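Local structure of soluble lytic murein transglycosylase (Escherichia coli, 1QSA) at residues R261-D266 and E289-M294; R77-L82 and T102-N107; S462-P467 and Y533-Y538. The protein cleaves the glycosidic bonds between N-acetylmuramic acid and N-acetylglucosamine in peptidoglycan, with formation of a 1,6-anhydro bond in the N-acetylmuramic acid residue. All coordinates share one frame; numbering follows the deposited sequence.

Interaction 1. Residues R261-D266 and E289-M294; sequences RLMGND and ERRVRM
Met263 reaches from the loop after helix 248-260 onto the side of helix 285-298, where it lies against Arg290 and Met294, one helical turn apart. Its CG stands anti to the carbonyl carbon (chi1 -69°), and the chain bends at chi2, which brings SD to Arg290 CG and Met294 CE. Met263 and Arg290 run antiparallel, side chain beside side chain, with Met263 CG 3.7 Å from Arg290 CG. The guanidinium of Arg290 has Met263 CB over one face, 3.7 Å above its plane and nearer the rim than the middle. Arg290 NH2 comes within 3.7 Å of Met263 O, yet the two form no hydrogen bond, and the arginine contributes here through its aliphatic stem and a flat face.

Met294 approaches obliquely from the next turn. It is extended through chi2, and only the last torsion, chi3 at -91°, swings its methyl toward the loop. Met294 CE then lies 3.8 Å from Met263 SD and 3.2 Å from the backbone atom Met263 O, a close fit that extends to Met263 CA at 3.5 Å. At the far end of the Met263 side chain, CE reaches the backbone of the helix at Arg291 N, 4.1 Å away. The guanidinium of Arg291 carries Met294 SD over one face and is paired by a salt bridge with Asp276 of helix 269-280, whose Ile279 also touches Met263.

The flexible thioethers and the arginine stem together fill the junction between the loop after helix 248-260 and helix 285-298, with helix 269-280 between them in sequence, an arrangement consistent with the alpha-superhelix of Slt70.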
ATOM      1  N   ARG A 261       4.411 -23.440  -4.074  1.00 20.60           N
ATOM      2  CA  ARG A 261       5.434 -23.711  -3.073  1.00 20.35           C
ATOM      3  C   ARG A 261       6.600 -24.556  -3.588  1.00 20.11           C
ATOM      4  O   ARG A 261       7.483 -24.921  -2.818  1.00 19.76           O
ATOM      5  CB  ARG A 261       4.818 -24.378  -1.833  1.00 21.78           C
ATOM      6  CG  ARG A 261       3.544 -23.726  -1.292  1.00 24.60           C
ATOM      7  CD  ARG A 261       3.664 -22.217  -1.135  1.00 31.36           C
ATOM      8  NE  ARG A 261       4.771 -21.813  -0.280  1.00 35.05           N
ATOM      9  CZ  ARG A 261       4.869 -20.611   0.283  1.00 39.91           C
ATOM     10  NH1 ARG A 261       3.908 -19.710   0.107  1.00 41.33           N
ATOM     11  NH2 ARG A 261       5.915 -20.318   1.046  1.00 41.65           N
ATOM     12  N   LEU A 262       6.590 -24.882  -4.876  1.00 19.40           N
ATOM     13  CA  LEU A 262       7.666 -25.680  -5.472  1.00 19.92           C
ATOM     14  C   LEU A 262       8.442 -24.839  -6.486  1.00 20.03           C
ATOM     15  O   LEU A 262       8.950 -25.357  -7.476  1.00 20.38           O
ATOM     16  CB  LEU A 262       7.095 -26.935  -6.135  1.00 18.57           C
ATOM     17  CG  LEU A 262       6.501 -27.969  -5.167  1.00 19.31           C
ATOM     18  CD1 LEU A 262       5.840 -29.103  -5.932  1.00 19.38           C
ATOM     19  CD2 LEU A 262       7.588 -28.495  -4.238  1.00 18.50           C
ATOM     20  N   MET A 263       8.506 -23.535  -6.222  1.00 22.79           N
ATOM     21  CA  MET A 263       9.195 -22.573  -7.081  1.00 26.51           C
ATOM     22  C   MET A 263      10.620 -22.281  -6.631  1.00 28.75           C
ATOM     23  O   MET A 263      11.294 -21.439  -7.230  1.00 29.53           O
ATOM     24  CB  MET A 263       8.429 -21.248  -7.115  1.00 26.78           C
ATOM     25  CG  MET A 263       7.102 -21.318  -7.840  1.00 28.06           C
ATOM     26  SD  MET A 263       7.310 -21.837  -9.550  1.00 27.15           S
ATOM     27  CE  MET A 263       5.612 -21.916 -10.075  1.00 25.17           C
ATOM     28  N   GLY A 264      11.051 -22.937  -5.558  1.00 29.59           N
ATOM     29  CA  GLY A 264      12.390 -22.724  -5.041  1.00 32.61           C
ATOM     30  C   GLY A 264      13.474 -23.415  -5.845  1.00 35.10           C
ATOM     31  O   GLY A 264      13.202 -24.223  -6.730  1.00 34.77           O
ATOM     32  N   ASN A 265      14.717 -23.079  -5.528  1.00 39.82           N
ATOM     33  CA  ASN A 265      15.900 -23.648  -6.186  1.00 43.64           C
ATOM     34  C   ASN A 265      16.171 -25.095  -5.750  1.00 44.37           C
ATOM     35  O   ASN A 265      16.755 -25.892  -6.488  1.00 45.63           O
ATOM     36  CB  ASN A 265      17.124 -22.775  -5.850  1.00 47.21           C
ATOM     37  CG  ASN A 265      17.150 -22.324  -4.375  1.00 49.61           C
ATOM     38  OD1 ASN A 265      16.474 -22.901  -3.519  1.00 51.87           O
ATOM     39  ND2 ASN A 265      17.935 -21.290  -4.086  1.00 50.92           N
ATOM     40  N   ASP A 266      15.686 -25.414  -4.555  1.00 44.34           N
ATOM     41  CA  ASP A 266      15.852 -26.707  -3.892  1.00 43.35           C
ATOM     42  C   ASP A 266      15.061 -27.912  -4.408  1.00 40.31           C
ATOM     43  O   ASP A 266      15.412 -29.056  -4.112  1.00 40.93           O
ATOM     44  CB  ASP A 266      15.515 -26.516  -2.413  1.00 47.86           C
ATOM     45  CG  ASP A 266      14.140 -25.880  -2.211  1.00 50.91           C
ATOM     46  OD1 ASP A 266      14.018 -24.642  -2.364  1.00 52.89           O
ATOM     47  OD2 ASP A 266      13.173 -26.621  -1.926  1.00 54.32           O
ATOM     48  N   GLU A 289       2.410 -17.110 -14.649  1.00 12.30           N
ATOM     49  CA  GLU A 289       3.370 -16.003 -14.686  1.00 12.86           C
ATOM     50  C   GLU A 289       4.562 -16.279 -13.771  1.00 12.78           C
ATOM     51  O   GLU A 289       5.713 -15.947 -14.109  1.00 11.79           O
ATOM     52  CB  GLU A 289       2.698 -14.684 -14.291  1.00 13.06           C
ATOM     53  CG  GLU A 289       1.766 -14.149 -15.382  1.00 12.93           C
ATOM     54  CD  GLU A 289       1.029 -12.895 -14.967  1.00 17.01           C
ATOM     55  OE1 GLU A 289       0.575 -12.817 -13.801  1.00 16.42           O
ATOM     56  OE2 GLU A 289       0.909 -11.977 -15.802  1.00 16.86           O
ATOM     57  N   ARG A 290       4.296 -16.861 -12.597  1.00 13.27           N
ATOM     58  CA  ARG A 290       5.388 -17.190 -11.676  1.00 13.77           C
ATOM     59  C   ARG A 290       6.319 -18.223 -12.338  1.00 14.32           C
ATOM     60  O   ARG A 290       7.542 -18.141 -12.193  1.00 13.97           O
ATOM     61  CB  ARG A 290       4.859 -17.731 -10.340  1.00 14.08           C
ATOM     62  CG  ARG A 290       5.967 -18.093  -9.322  1.00 15.48           C
ATOM     63  CD  ARG A 290       6.875 -16.901  -8.982  1.00 18.49           C
ATOM     64  NE  ARG A 290       8.001 -17.266  -8.115  1.00 20.04           N
ATOM     65  CZ  ARG A 290       9.209 -17.621  -8.552  1.00 19.54           C
ATOM     66  NH1 ARG A 290       9.465 -17.655  -9.852  1.00 17.26           N
ATOM     67  NH2 ARG A 290      10.172 -17.934  -7.689  1.00 21.39           N
ATOM     68  N   ARG A 291       5.738 -19.151 -13.103  1.00 12.89           N
ATOM     69  CA  ARG A 291       6.515 -20.178 -13.803  1.00 12.25           C
ATOM     70  C   ARG A 291       7.342 -19.551 -14.930  1.00 12.35           C
ATOM     71  O   ARG A 291       8.461 -19.993 -15.205  1.00 11.70           O
ATOM     72  CB  ARG A 291       5.600 -21.275 -14.341  1.00 13.58           C
ATOM     73  CG  ARG A 291       6.346 -22.459 -14.946  1.00 12.77           C
ATOM     74  CD  ARG A 291       7.373 -23.028 -13.981  1.00 14.13           C
ATOM     75  NE  ARG A 291       8.137 -24.145 -14.555  1.00 15.15           N
ATOM     76  CZ  ARG A 291       9.237 -24.002 -15.287  1.00 16.47           C
ATOM     77  NH1 ARG A 291       9.690 -22.788 -15.593  1.00 13.87           N
ATOM     78  NH2 ARG A 291       9.860 -25.083 -15.753  1.00 17.89           N
ATOM     79  N   VAL A 292       6.777 -18.544 -15.602  1.00 12.24           N
ATOM     80  CA  VAL A 292       7.499 -17.815 -16.655  1.00 11.38           C
ATOM     81  C   VAL A 292       8.702 -17.126 -16.001  1.00 12.60           C
ATOM     82  O   VAL A 292       9.811 -17.109 -16.558  1.00 11.18           O
ATOM     83  CB  VAL A 292       6.596 -16.717 -17.312  1.00 11.84           C
ATOM     84  CG1 VAL A 292       7.422 -15.769 -18.169  1.00 12.05           C
ATOM     85  CG2 VAL A 292       5.488 -17.370 -18.154  1.00 12.45           C
ATOM     86  N   ARG A 293       8.483 -16.551 -14.822  1.00 10.69           N
ATOM     87  CA  ARG A 293       9.571 -15.870 -14.114  1.00 10.99           C
ATOM     88  C   ARG A 293      10.672 -16.835 -13.705  1.00 11.93           C
ATOM     89  O   ARG A 293      11.850 -16.467 -13.730  1.00 13.08           O
ATOM     90  CB  ARG A 293       9.047 -15.064 -12.921  1.00 10.64           C
ATOM     91  CG  ARG A 293       8.242 -13.836 -13.368  1.00  9.91           C
ATOM     92  CD  ARG A 293       7.894 -12.878 -12.235  1.00 10.12           C
ATOM     93  NE  ARG A 293       7.275 -11.671 -12.794  1.00 12.19           N
ATOM     94  CZ  ARG A 293       5.959 -11.475 -12.913  1.00 14.19           C
ATOM     95  NH1 ARG A 293       5.098 -12.335 -12.391  1.00 14.35           N
ATOM     96  NH2 ARG A 293       5.501 -10.364 -13.477  1.00 14.75           N
ATOM     97  N   MET A 294      10.299 -18.075 -13.395  1.00 11.78           N
ATOM     98  CA  MET A 294      11.286 -19.101 -13.042  1.00 12.33           C
ATOM     99  C   MET A 294      12.185 -19.371 -14.258  1.00 12.53           C
ATOM    100  O   MET A 294      13.400 -19.514 -14.127  1.00 12.07           O
ATOM    101  CB  MET A 294      10.604 -20.404 -12.613  1.00 13.43           C
ATOM    102  CG  MET A 294      11.607 -21.547 -12.383  1.00 15.56           C
ATOM    103  SD  MET A 294      10.826 -23.049 -11.808  1.00 18.45           S
ATOM    104  CE  MET A 294      10.927 -22.816 -10.061  1.00 22.65           C
TER

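Interaction 2. Residues R77-L82 and T102-N107; sequences RFVNEL and TEAQCN
Asn80 and Asn107 form the one direct hydrogen bond between these two helical segments. Asn107 ND2 donates to Asn80 OD1 over 2.9 Å at an N-H...O angle of 151°. The acceptor lies in the amide plane of Asn107, but the donor stands above the carbonyl plane of Asn80, and the two amides are steeply turned against each other. The other end of the Asn107 amide, OD1, accepts from Lys141, and with both ends engaged the rotation of this amide is probably fixed.

A second polar contact is one of stacking. The carboxylate of Glu103 lies over the amide of Asn80 with the planes 20° apart, and Asn80 ND2 is 3.5 Å from Glu103 CD. Glu103 gets there with CG anti to the backbone N and an extended chain beyond.

Apolar and backbone contacts close the interface. Val79 CG1 rests 3.9 Å from Ala104 CB, and Asn80 OD1 also lies 3.3 Å from Ala104 CA.

The segment axes come within 8.7 Å and run in broadly the same direction, 39° apart. Helix 88-94 lies between the two in sequence and covers Val79 through Leu91 and Phe94, whereas helix 138-148 packs on the other helix through Ala138 and is tied to it by the Cys106-Cys139 disulfide.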
ATOM      1  N   ARG A  77     -16.273  10.719  15.793  1.00 11.48           N
ATOM      2  CA  ARG A  77     -15.694  10.748  17.135  1.00 12.66           C
ATOM      3  C   ARG A  77     -16.752  11.114  18.194  1.00 12.55           C
ATOM      4  O   ARG A  77     -16.827  10.484  19.262  1.00 12.24           O
ATOM      5  CB  ARG A  77     -14.534  11.739  17.190  1.00 14.42           C
ATOM      6  CG  ARG A  77     -13.856  11.824  18.549  1.00 15.69           C
ATOM      7  CD  ARG A  77     -12.649  12.758  18.502  1.00 19.61           C
ATOM      8  NE  ARG A  77     -12.069  12.948  19.830  1.00 23.18           N
ATOM      9  CZ  ARG A  77     -10.951  13.632  20.077  1.00 26.95           C
ATOM     10  NH1 ARG A  77     -10.279  14.209  19.085  1.00 29.18           N
ATOM     11  NH2 ARG A  77     -10.508  13.751  21.327  1.00 28.28           N
ATOM     12  N   PHE A  78     -17.617  12.076  17.874  1.00 10.58           N
ATOM     13  CA  PHE A  78     -18.641  12.475  18.833  1.00 10.49           C
ATOM     14  C   PHE A  78     -19.739  11.418  18.937  1.00 10.98           C
ATOM     15  O   PHE A  78     -20.363  11.260  19.990  1.00 12.11           O
ATOM     16  CB  PHE A  78     -19.220  13.846  18.526  1.00 10.31           C
ATOM     17  CG  PHE A  78     -19.940  14.446  19.694  1.00  9.44           C
ATOM     18  CD1 PHE A  78     -19.271  14.644  20.905  1.00 10.47           C
ATOM     19  CD2 PHE A  78     -21.288  14.790  19.599  1.00 10.73           C
ATOM     20  CE1 PHE A  78     -19.946  15.188  22.017  1.00 11.64           C
ATOM     21  CE2 PHE A  78     -21.964  15.330  20.703  1.00 11.19           C
ATOM     22  CZ  PHE A  78     -21.285  15.525  21.906  1.00 10.69           C
ATOM     23  N   VAL A  79     -19.994  10.699  17.844  1.00 10.05           N
ATOM     24  CA  VAL A  79     -20.972   9.609  17.892  1.00 10.22           C
ATOM     25  C   VAL A  79     -20.463   8.602  18.920  1.00 11.08           C
ATOM     26  O   VAL A  79     -21.219   8.127  19.772  1.00 10.13           O
ATOM     27  CB  VAL A  79     -21.134   8.933  16.515  1.00 11.93           C
ATOM     28  CG1 VAL A  79     -21.690   7.505  16.670  1.00 11.56           C
ATOM     29  CG2 VAL A  79     -22.096   9.739  15.664  1.00 13.43           C
ATOM     30  N   ASN A  80     -19.164   8.322  18.881  1.00 10.54           N
ATOM     31  CA  ASN A  80     -18.574   7.384  19.833  1.00 10.08           C
ATOM     32  C   ASN A  80     -18.658   7.941  21.275  1.00 11.99           C
ATOM     33  O   ASN A  80     -18.862   7.180  22.231  1.00 12.19           O
ATOM     34  CB  ASN A  80     -17.138   7.027  19.423  1.00 11.63           C
ATOM     35  CG  ASN A  80     -17.092   6.250  18.117  1.00 11.65           C
ATOM     36  OD1 ASN A  80     -18.065   5.614  17.742  1.00 10.85           O
ATOM     37  ND2 ASN A  80     -15.971   6.325  17.404  1.00 13.89           N
ATOM     38  N   GLU A  81     -18.531   9.259  21.434  1.00 10.95           N
ATOM     39  CA  GLU A  81     -18.634   9.879  22.763  1.00 10.68           C
ATOM     40  C   GLU A  81     -20.060   9.746  23.297  1.00 11.75           C
ATOM     41  O   GLU A  81     -20.263   9.395  24.460  1.00 11.68           O
ATOM     42  CB  GLU A  81     -18.206  11.357  22.722  1.00 11.04           C
ATOM     43  CG  GLU A  81     -18.559  12.199  23.976  1.00 10.23           C
ATOM     44  CD  GLU A  81     -18.051  11.613  25.302  1.00 12.12           C
ATOM     45  OE1 GLU A  81     -17.086  10.813  25.310  1.00 12.36           O
ATOM     46  OE2 GLU A  81     -18.625  11.971  26.352  1.00 12.37           O
ATOM     47  N   LEU A  82     -21.051   9.994  22.440  1.00 10.54           N
ATOM     48  CA  LEU A  82     -22.447   9.868  22.856  1.00 12.00           C
ATOM     49  C   LEU A  82     -22.734   8.408  23.220  1.00 13.24           C
ATOM     50  O   LEU A  82     -23.475   8.139  24.162  1.00 13.97           O
ATOM     51  CB  LEU A  82     -23.396  10.396  21.771  1.00 11.08           C
ATOM     52  CG  LEU A  82     -23.307  11.919  21.586  1.00 10.19           C
ATOM     53  CD1 LEU A  82     -24.079  12.321  20.348  1.00 12.09           C
ATOM     54  CD2 LEU A  82     -23.837  12.656  22.813  1.00 13.24           C
ATOM     55  N   THR A 102     -16.281   2.653  10.977  1.00 12.98           N
ATOM     56  CA  THR A 102     -16.894   1.398  11.375  1.00 11.43           C
ATOM     57  C   THR A 102     -17.312   1.432  12.832  1.00 11.34           C
ATOM     58  O   THR A 102     -18.438   1.028  13.154  1.00 11.12           O
ATOM     59  CB  THR A 102     -15.948   0.211  11.154  1.00 13.80           C
ATOM     60  OG1 THR A 102     -15.530   0.212   9.788  1.00 13.95           O
ATOM     61  CG2 THR A 102     -16.671  -1.091  11.439  1.00 12.56           C
ATOM     62  N   GLU A 103     -16.454   1.970  13.698  1.00 12.11           N
ATOM     63  CA  GLU A 103     -16.761   2.045  15.129  1.00 10.86           C
ATOM     64  C   GLU A 103     -18.027   2.872  15.365  1.00 11.65           C
ATOM     65  O   GLU A 103     -18.929   2.439  16.089  1.00 11.18           O
ATOM     66  CB  GLU A 103     -15.593   2.622  15.929  1.00 11.04           C
ATOM     67  CG  GLU A 103     -15.844   2.604  17.430  1.00 12.47           C
ATOM     68  CD  GLU A 103     -14.698   3.192  18.237  1.00 15.22           C
ATOM     69  OE1 GLU A 103     -13.639   3.530  17.656  1.00 16.38           O
ATOM     70  OE2 GLU A 103     -14.865   3.330  19.467  1.00 17.38           O
ATOM     71  N   ALA A 104     -18.122   4.025  14.699  1.00 10.86           N
ATOM     72  CA  ALA A 104     -19.310   4.880  14.821  1.00 10.66           C
ATOM     73  C   ALA A 104     -20.550   4.161  14.264  1.00  9.79           C
ATOM     74  O   ALA A 104     -21.650   4.320  14.801  1.00 11.96           O
ATOM     75  CB  ALA A 104     -19.099   6.221  14.097  1.00 11.58           C
ATOM     76  N   GLN A 105     -20.383   3.361  13.209  1.00  9.36           N
ATOM     77  CA  GLN A 105     -21.516   2.629  12.627  1.00 10.81           C
ATOM     78  C   GLN A 105     -22.024   1.575  13.608  1.00 10.86           C
ATOM     79  O   GLN A 105     -23.237   1.386  13.747  1.00 11.67           O
ATOM     80  CB  GLN A 105     -21.116   1.995  11.298  1.00 10.82           C
ATOM     81  CG  GLN A 105     -20.902   3.039  10.197  1.00 12.20           C
ATOM     82  CD  GLN A 105     -20.201   2.469   8.979  1.00 15.17           C
ATOM     83  OE1 GLN A 105     -19.978   1.260   8.883  1.00 16.56           O
ATOM     84  NE2 GLN A 105     -19.871   3.337   8.029  1.00 16.18           N
ATOM     85  N   CYS A 106     -21.095   0.903  14.291  1.00 11.85           N
ATOM     86  CA  CYS A 106     -21.453  -0.099  15.297  1.00 11.68           C
ATOM     87  C   CYS A 106     -22.327   0.576  16.357  1.00 11.19           C
ATOM     88  O   CYS A 106     -23.356   0.050  16.773  1.00 11.02           O
ATOM     89  CB  CYS A 106     -20.214  -0.642  15.999  1.00 12.66           C
ATOM     90  SG  CYS A 106     -19.037  -1.574  14.963  1.00 20.88           S
ATOM     91  N   ASN A 107     -21.916   1.763  16.783  1.00 10.34           N
ATOM     92  CA  ASN A 107     -22.663   2.488  17.801  1.00 11.09           C
ATOM     93  C   ASN A 107     -24.003   3.031  17.299  1.00 10.87           C
ATOM     94  O   ASN A 107     -24.998   3.043  18.034  1.00 10.25           O
ATOM     95  CB  ASN A 107     -21.787   3.597  18.393  1.00 10.70           C
ATOM     96  CG  ASN A 107     -20.736   3.046  19.344  1.00 10.99           C
ATOM     97  OD1 ASN A 107     -21.022   2.149  20.145  1.00 10.76           O
ATOM     98  ND2 ASN A 107     -19.529   3.588  19.281  1.00 10.66           N
TER

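Interaction 3. Residues S462-P467 and Y533-Y538; sequences SGKEIP and YLQYVY
Gln535 turns its amide to the loop ahead of helix 468-479 and meets it with both polar atoms. OE1 accepts from two successive backbone amides. Glu465 N donates over 2.9 Å from above the carbonyl plane, and Ile466 N over 3.1 Å, nearly along the C=O axis. A bend at chi2 (60°) brings Gln535 CD round to the loop, and the two bonds to OE1 then hold the carbonyl end of the amide. In the conformer given, Gln535 NE2 also donates to Glu465 OE1 at 2.9 Å, a bond less certain because Glu465 was modelled in two conformers; the same doubt attaches to a weak bond from Asn543 to Glu465 OE2. An alanine here would probably leave the amides of Glu465 and Ile466 without their shared acceptor.

Water 1 donates to Tyr538 OH at 2.8 Å and, weakly, to Glu465 O, joining the phenol to the loop backbone. Beside the polar grip, Ile466 CG2 sits over one face of the Tyr538 ring, 3.4 Å from Tyr538 CG, and Ile466 CA makes a CH-pi contact with the same ring. Ile466 CD1 meets Leu534 CD2 at 4.0 Å.

Pro467 is the N-cap residue of helix 468-479, which carries Glu478, the predicted active-site residue. A glutamine side chain that accepts from two successive loop amides thus joins this helix start to helix 523-540 within the lysozyme-like Slt-type domain.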
ATOM      1  N   SER A 462      27.450  14.562  -3.279  1.00 12.13           N
ATOM      2  CA  SER A 462      28.717  15.039  -3.859  1.00 15.67           C
ATOM      3  C   SER A 462      29.939  14.198  -3.474  1.00 15.39           C
ATOM      4  O   SER A 462      30.854  13.998  -4.295  1.00 16.54           O
ATOM      5  CB  SER A 462      28.966  16.505  -3.481  0.70 16.10           C
ATOM      6  OG  SER A 462      29.054  16.660  -2.077  0.70 16.76           O
ATOM      7  N   GLY A 463      29.958  13.704  -2.239  1.00 13.13           N
ATOM      8  CA  GLY A 463      31.074  12.894  -1.786  1.00 14.28           C
ATOM      9  C   GLY A 463      30.784  11.404  -1.854  1.00 14.51           C
ATOM     10  O   GLY A 463      31.477  10.613  -1.227  1.00 15.69           O
ATOM     11  N   LYS A 464      29.740  11.022  -2.585  1.00 11.26           N
ATOM     12  CA  LYS A 464      29.374   9.609  -2.702  1.00 12.01           C
ATOM     13  C   LYS A 464      29.358   9.191  -4.166  1.00 12.50           C
ATOM     14  O   LYS A 464      29.451  10.034  -5.048  1.00 12.44           O
ATOM     15  CB  LYS A 464      27.994   9.383  -2.078  1.00 10.84           C
ATOM     16  CG  LYS A 464      27.933   9.781  -0.611  1.00 11.69           C
ATOM     17  CD  LYS A 464      26.561   9.505  -0.032  1.00 11.81           C
ATOM     18  CE  LYS A 464      26.525   9.725   1.480  1.00 13.91           C
ATOM     19  NZ  LYS A 464      26.759  11.156   1.870  1.00 12.53           N
ATOM     20  N   GLU A 465      29.289   7.889  -4.428  1.00 11.29           N
ATOM     21  CA  GLU A 465      29.233   7.407  -5.802  1.00 11.71           C
ATOM     22  C   GLU A 465      27.805   7.334  -6.353  1.00 11.49           C
ATOM     23  O   GLU A 465      27.600   7.397  -7.562  1.00 11.22           O
ATOM     24  CB  GLU A 465      29.900   6.036  -5.901  0.76 12.52           C
ATOM     25  CG  GLU A 465      31.340   6.027  -5.382  0.76 14.03           C
ATOM     26  CD  GLU A 465      31.871   4.627  -5.191  0.76 18.66           C
ATOM     27  OE1 GLU A 465      31.433   3.951  -4.239  0.76 17.46           O
ATOM     28  OE2 GLU A 465      32.719   4.187  -6.007  0.76 20.37           O
ATOM     29  N   ILE A 466      26.816   7.182  -5.473  1.00 10.82           N
ATOM     30  CA  ILE A 466      25.422   7.162  -5.922  1.00  9.73           C
ATOM     31  C   ILE A 466      25.096   8.494  -6.602  1.00  9.98           C
ATOM     32  O   ILE A 466      25.470   9.562  -6.102  1.00 11.32           O
ATOM     33  CB  ILE A 466      24.402   6.955  -4.736  1.00 10.04           C
ATOM     34  CG1 ILE A 466      24.694   7.917  -3.570  1.00  8.52           C
ATOM     35  CG2 ILE A 466      24.390   5.483  -4.296  1.00  9.43           C
ATOM     36  CD1 ILE A 466      23.537   8.001  -2.557  1.00  8.87           C
ATOM     37  N   PRO A 467      24.495   8.448  -7.802  1.00 10.55           N
ATOM     38  CA  PRO A 467      24.146   9.694  -8.501  1.00 10.65           C
ATOM     39  C   PRO A 467      23.057  10.472  -7.744  1.00 11.65           C
ATOM     40  O   PRO A 467      22.203   9.879  -7.078  1.00 10.55           O
ATOM     41  CB  PRO A 467      23.592   9.191  -9.836  1.00 12.04           C
ATOM     42  CG  PRO A 467      24.295   7.897 -10.048  1.00 12.18           C
ATOM     43  CD  PRO A 467      24.269   7.275  -8.659  1.00 10.34           C
ATOM     44  N   TYR A 533      23.034   5.077   3.755  1.00  9.01           N
ATOM     45  CA  TYR A 533      22.699   3.654   3.620  1.00 10.62           C
ATOM     46  C   TYR A 533      22.636   3.249   2.144  1.00 11.05           C
ATOM     47  O   TYR A 533      23.129   2.180   1.756  1.00 11.10           O
ATOM     48  CB  TYR A 533      21.378   3.323   4.314  1.00 10.82           C
ATOM     49  CG  TYR A 533      21.124   1.824   4.371  1.00 11.74           C
ATOM     50  CD1 TYR A 533      21.964   0.987   5.113  1.00 13.09           C
ATOM     51  CD2 TYR A 533      20.121   1.237   3.599  1.00 13.77           C
ATOM     52  CE1 TYR A 533      21.815  -0.410   5.071  1.00 14.61           C
ATOM     53  CE2 TYR A 533      19.965  -0.163   3.554  1.00 14.90           C
ATOM     54  CZ  TYR A 533      20.818  -0.969   4.283  1.00 15.35           C
ATOM     55  OH  TYR A 533      20.717  -2.347   4.174  1.00 16.88           O
ATOM     56  N   LEU A 534      22.063   4.121   1.314  1.00  9.18           N
ATOM     57  CA  LEU A 534      21.951   3.840  -0.120  1.00  8.65           C
ATOM     58  C   LEU A 534      23.344   3.685  -0.735  1.00  9.86           C
ATOM     59  O   LEU A 534      23.588   2.757  -1.512  1.00 10.09           O
ATOM     60  CB  LEU A 534      21.162   4.958  -0.803  1.00  7.93           C
ATOM     61  CG  LEU A 534      20.789   4.732  -2.280  1.00  9.06           C
ATOM     62  CD1 LEU A 534      19.931   3.475  -2.439  1.00  9.55           C
ATOM     63  CD2 LEU A 534      20.068   5.963  -2.816  1.00  9.13           C
ATOM     64  N   GLN A 535      24.276   4.552  -0.335  1.00  9.17           N
ATOM     65  CA  GLN A 535      25.657   4.473  -0.823  1.00  9.25           C
ATOM     66  C   GLN A 535      26.299   3.155  -0.353  1.00  9.51           C
ATOM     67  O   GLN A 535      27.034   2.510  -1.102  1.00  9.15           O
ATOM     68  CB  GLN A 535      26.467   5.677  -0.309  1.00  9.60           C
ATOM     69  CG  GLN A 535      27.988   5.555  -0.481  1.00  8.60           C
ATOM     70  CD  GLN A 535      28.450   5.391  -1.916  1.00 10.82           C
ATOM     71  OE1 GLN A 535      27.850   5.921  -2.851  1.00 10.52           O
ATOM     72  NE2 GLN A 535      29.551   4.673  -2.090  1.00 12.56           N
ATOM     73  N   TYR A 536      25.978   2.735   0.871  1.00 10.32           N
ATOM     74  CA  TYR A 536      26.505   1.491   1.419  1.00 11.38           C
ATOM     75  C   TYR A 536      26.094   0.291   0.554  1.00 12.30           C
ATOM     76  O   TYR A 536      26.957  -0.477   0.125  1.00  9.63           O
ATOM     77  CB  TYR A 536      26.038   1.298   2.870  1.00 13.41           C
ATOM     78  CG  TYR A 536      26.256  -0.103   3.420  1.00 12.88           C
ATOM     79  CD1 TYR A 536      27.534  -0.641   3.561  1.00 17.65           C
ATOM     80  CD2 TYR A 536      25.169  -0.894   3.781  1.00 17.76           C
ATOM     81  CE1 TYR A 536      27.716  -1.953   4.056  1.00 17.04           C
ATOM     82  CE2 TYR A 536      25.343  -2.185   4.268  1.00 18.54           C
ATOM     83  CZ  TYR A 536      26.607  -2.705   4.405  1.00 17.76           C
ATOM     84  OH  TYR A 536      26.747  -3.977   4.920  1.00 20.75           O
ATOM     85  N   VAL A 537      24.799   0.138   0.276  1.00 11.11           N
ATOM     86  CA  VAL A 537      24.370  -1.001  -0.546  1.00 10.57           C
ATOM     87  C   VAL A 537      24.829  -0.853  -2.005  1.00 10.81           C
ATOM     88  O   VAL A 537      25.080  -1.845  -2.688  1.00 11.56           O
ATOM     89  CB  VAL A 537      22.840  -1.310  -0.428  1.00 11.00           C
ATOM     90  CG1 VAL A 537      22.503  -1.769   1.001  1.00 11.99           C
ATOM     91  CG2 VAL A 537      22.002  -0.119  -0.821  1.00  9.48           C
ATOM     92  N   TYR A 538      24.962   0.387  -2.465  1.00 10.38           N
ATOM     93  CA  TYR A 538      25.424   0.650  -3.825  1.00 10.71           C
ATOM     94  C   TYR A 538      26.865   0.126  -4.024  1.00 10.61           C
ATOM     95  O   TYR A 538      27.121  -0.693  -4.910  1.00 10.48           O
ATOM     96  CB  TYR A 538      25.336   2.153  -4.121  1.00 10.30           C
ATOM     97  CG  TYR A 538      25.613   2.568  -5.561  1.00 10.49           C
ATOM     98  CD1 TYR A 538      24.717   2.251  -6.590  1.00 10.15           C
ATOM     99  CD2 TYR A 538      26.737   3.332  -5.881  1.00  9.01           C
ATOM    100  CE1 TYR A 538      24.935   2.696  -7.899  1.00 10.02           C
ATOM    101  CE2 TYR A 538      26.964   3.783  -7.186  1.00 12.58           C
ATOM    102  CZ  TYR A 538      26.048   3.457  -8.187  1.00 13.51           C
ATOM    103  OH  TYR A 538      26.250   3.884  -9.477  1.00 15.77           O
TER
HETATM  104  O   HOH W   1      28.326   5.584 -10.226  1.00 40.80           O

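From the N terminus, the chain first closes interaction 2, where helix 102-114 returns to helix 69-84 after a short excursion through helix 88-94. Well beyond it comes interaction 1, which brings helix 285-298 against the loop after helix 248-260, with helix 269-280 intervening. Interaction 3 closes last and over the longest span, joining the loop before helix 468-479 to helix 523-540 in the Slt-type domain. The three follow in series and neither nest nor cross. Interaction 2 lies across the chain's centre from both others, its centre 48 and 50 Å from theirs; interactions 1 and 3 are 33 Å apart between centres. Each lies in a different part of the fold, and none touches another.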